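3',5'-cyclic-nucleotide phosphodiesterase 1 (Saccharomyces cerevisiae, PDB 4OJV) is a yeast class-II phosphodiesterase of the metallo-hydrolase superfamily that carries two zinc ions. Local coordinates at residues K26-D32 with S93-S97. Numbering follows the deposited sequence.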
loop_
_atom_site.group_PDB
_atom_site.type_symbol
_atom_site.label_atom_id
_atom_site.label_comp_id
_atom_site.label_asym_id
_atom_site.label_seq_id
_atom_site.Cartn_x
_atom_site.Cartn_y
_atom_site.Cartn_z
ATOM N N LYS A 26 19.683 -10.342 5.175
ATOM C CA LYS A 26 20.153 -11.664 5.571
ATOM C C LYS A 26 21.671 -11.705 5.428
ATOM O O LYS A 26 22.258 -10.882 4.725
ATOM C CB LYS A 26 19.497 -12.774 4.738
ATOM C CG LYS A 26 19.842 -12.727 3.251
ATOM C CD LYS A 26 19.241 -13.900 2.469
ATOM C CE LYS A 26 19.996 -15.214 2.650
ATOM N NZ LYS A 26 21.395 -15.179 2.128
ATOM N N PRO A 27 22.325 -12.679 6.085
ATOM C CA PRO A 27 23.752 -12.858 5.858
ATOM C C PRO A 27 24.017 -13.230 4.405
ATOM O O PRO A 27 23.208 -13.916 3.774
ATOM C CB PRO A 27 24.106 -14.038 6.771
ATOM C CG PRO A 27 23.066 -14.016 7.841
ATOM C CD PRO A 27 21.814 -13.599 7.119
ATOM N N ALA A 28 25.151 -12.783 3.877
ATOM C CA ALA A 28 25.541 -13.158 2.527
ATOM C C ALA A 28 25.729 -14.669 2.395
ATOM O O ALA A 28 26.179 -15.340 3.334
ATOM C CB ALA A 28 26.807 -12.432 2.125
ATOM N N ARG A 29 25.346 -15.190 1.232
ATOM C CA ARG A 29 25.681 -16.557 0.777
ATOM C C ARG A 29 24.876 -17.697 1.396
ATOM O O ARG A 29 24.628 -18.697 0.726
ATOM C CB ARG A 29 27.182 -16.844 0.928
ATOM C CG ARG A 29 28.074 -15.979 0.053
ATOM C CD ARG A 29 29.561 -16.167 0.359
ATOM N NE ARG A 29 29.906 -15.733 1.716
ATOM C CZ ARG A 29 30.216 -14.485 2.068
ATOM N NH1 ARG A 29 30.259 -13.511 1.164
ATOM N NH2 ARG A 29 30.494 -14.211 3.337
ATOM N N THR A 30 24.485 -17.568 2.658
ATOM C CA THR A 30 23.825 -18.676 3.361
ATOM C C THR A 30 22.376 -18.862 2.898
ATOM O O THR A 30 21.763 -17.941 2.343
ATOM C CB THR A 30 23.939 -18.523 4.888
ATOM O OG1 THR A 30 23.591 -17.185 5.263
ATOM C CG2 THR A 30 25.364 -18.824 5.337
ATOM N N GLU A 31 21.812 -20.046 3.122
ATOM C CA GLU A 31 20.543 -20.396 2.471
ATOM C C GLU A 31 19.394 -20.701 3.428
ATOM O O GLU A 31 18.421 -21.354 3.053
ATOM C CB GLU A 31 20.725 -21.524 1.451
ATOM C CG GLU A 31 21.157 -22.858 2.031
ATOM C CD GLU A 31 21.542 -23.839 0.946
ATOM O OE1 GLU A 31 20.852 -24.867 0.802
ATOM O OE2 GLU A 31 22.517 -23.565 0.219
ATOM N N ASP A 32 19.495 -20.207 4.653
ATOM C CA ASP A 32 18.382 -20.303 5.587
ATOM C C ASP A 32 17.179 -19.544 5.038
ATOM O O ASP A 32 17.343 -18.560 4.304
ATOM C CB ASP A 32 18.764 -19.721 6.937
ATOM C CG ASP A 32 20.037 -20.306 7.466
ATOM O OD1 ASP A 32 19.991 -21.400 8.063
ATOM O OD2 ASP A 32 21.088 -19.678 7.266
ATOM N N SER A 93 21.158 -17.242 -3.047
ATOM C CA SER A 93 21.084 -17.981 -1.790
ATOM C C SER A 93 19.706 -17.873 -1.137
ATOM O O SER A 93 19.242 -18.855 -0.555
ATOM C CB SER A 93 22.204 -17.594 -0.836
ATOM O OG SER A 93 22.088 -16.251 -0.437
ATOM N N LEU A 94 19.054 -16.707 -1.250
ATOM C CA LEU A 94 17.666 -16.553 -0.782
ATOM C C LEU A 94 16.755 -17.519 -1.554
ATOM O O LEU A 94 15.922 -18.208 -0.961
ATOM C CB LEU A 94 17.180 -15.095 -0.918
ATOM C CG LEU A 94 15.866 -14.641 -0.235
ATOM C CD1 LEU A 94 15.829 -13.132 -0.061
ATOM C CD2 LEU A 94 14.625 -15.086 -0.996
ATOM N N LEU A 95 16.937 -17.583 -2.870
ATOM C CA LEU A 95 16.137 -18.479 -3.714
ATOM C C LEU A 95 16.400 -19.960 -3.421
ATOM O O LEU A 95 15.495 -20.791 -3.559
ATOM C CB LEU A 95 16.379 -18.180 -5.193
ATOM C CG LEU A 95 15.803 -16.850 -5.681
ATOM C CD1 LEU A 95 16.363 -16.508 -7.050
ATOM C CD2 LEU A 95 14.283 -16.886 -5.716
ATOM N N GLN A 96 17.627 -20.284 -3.010
ATOM C CA GLN A 96 18.004 -21.667 -2.706
ATOM C C GLN A 96 17.167 -22.282 -1.583
ATOM O O GLN A 96 16.949 -23.493 -1.577
ATOM C CB GLN A 96 19.504 -21.774 -2.399
ATOM C CG GLN A 96 20.072 -23.193 -2.387
ATOM C CD GLN A 96 19.902 -23.941 -3.706
ATOM O OE1 GLN A 96 19.792 -25.167 -3.721
ATOM N NE2 GLN A 96 19.890 -23.209 -4.816
ATOM N N SER A 97 16.681 -21.454 -0.651
ATOM C CA SER A 97 15.826 -21.950 0.435
ATOM C C SER A 97 14.510 -22.548 -0.080
ATOM O O SER A 97 13.900 -23.382 0.589
ATOM C CB SER A 97 15.550 -20.864 1.482
ATOM O OG SER A 97 14.703 -19.857 0.965
#
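Lys26 reaches across to Ser93 in a polar contact that ties a strand-to-strand connection of the metallo-beta-lactamase-like fold to a short helix. Strand 22-27 is an inner strand of the large mixed sheet, and the loop after it, on the way to strand 35-38, runs past helix 92-96. The centre of the contact lies about 19 Å from the centre of the chain. The lysine bends at chi3 and chi4 (-77° and -64°), curling its tip back into its own loop, where Lys26 NZ donates to Pro27 O at 2.8 Å, nearly in line with the carbonyl bond, and to Thr30 O at 2.8 Å. Ser93 OG accepts a third bond from Lys26 NZ, at 2.9 Å. Glu5 of the adjacent strand 4-8 adds a salt bridge, so this buried ammonium is gripped by two backbone carbonyls, a hydroxyl and a carboxylate, which probably favours its charged form. Nearer the backbone, Lys26 CD passes over Leu94 CB, and Leu35 touches both side chains. Ser93 CB packs against two loop carbonyl oxygens, 3.1 Å from Arg29 O and 3.2 Å from Thr30 O. Farther out, the Glu31 and Gln96 side chains run alongside each other in the same direction; the carboxylate meets the CH2 of CG, with Glu31 OE2 3.6 Å from Gln96 CG, and its plane is turned 54° from the amide. Ser97 turns its hydroxyl back along its own segment, OG bonding to Leu94 O at 2.8 Å, while its CB rests against Glu31 O.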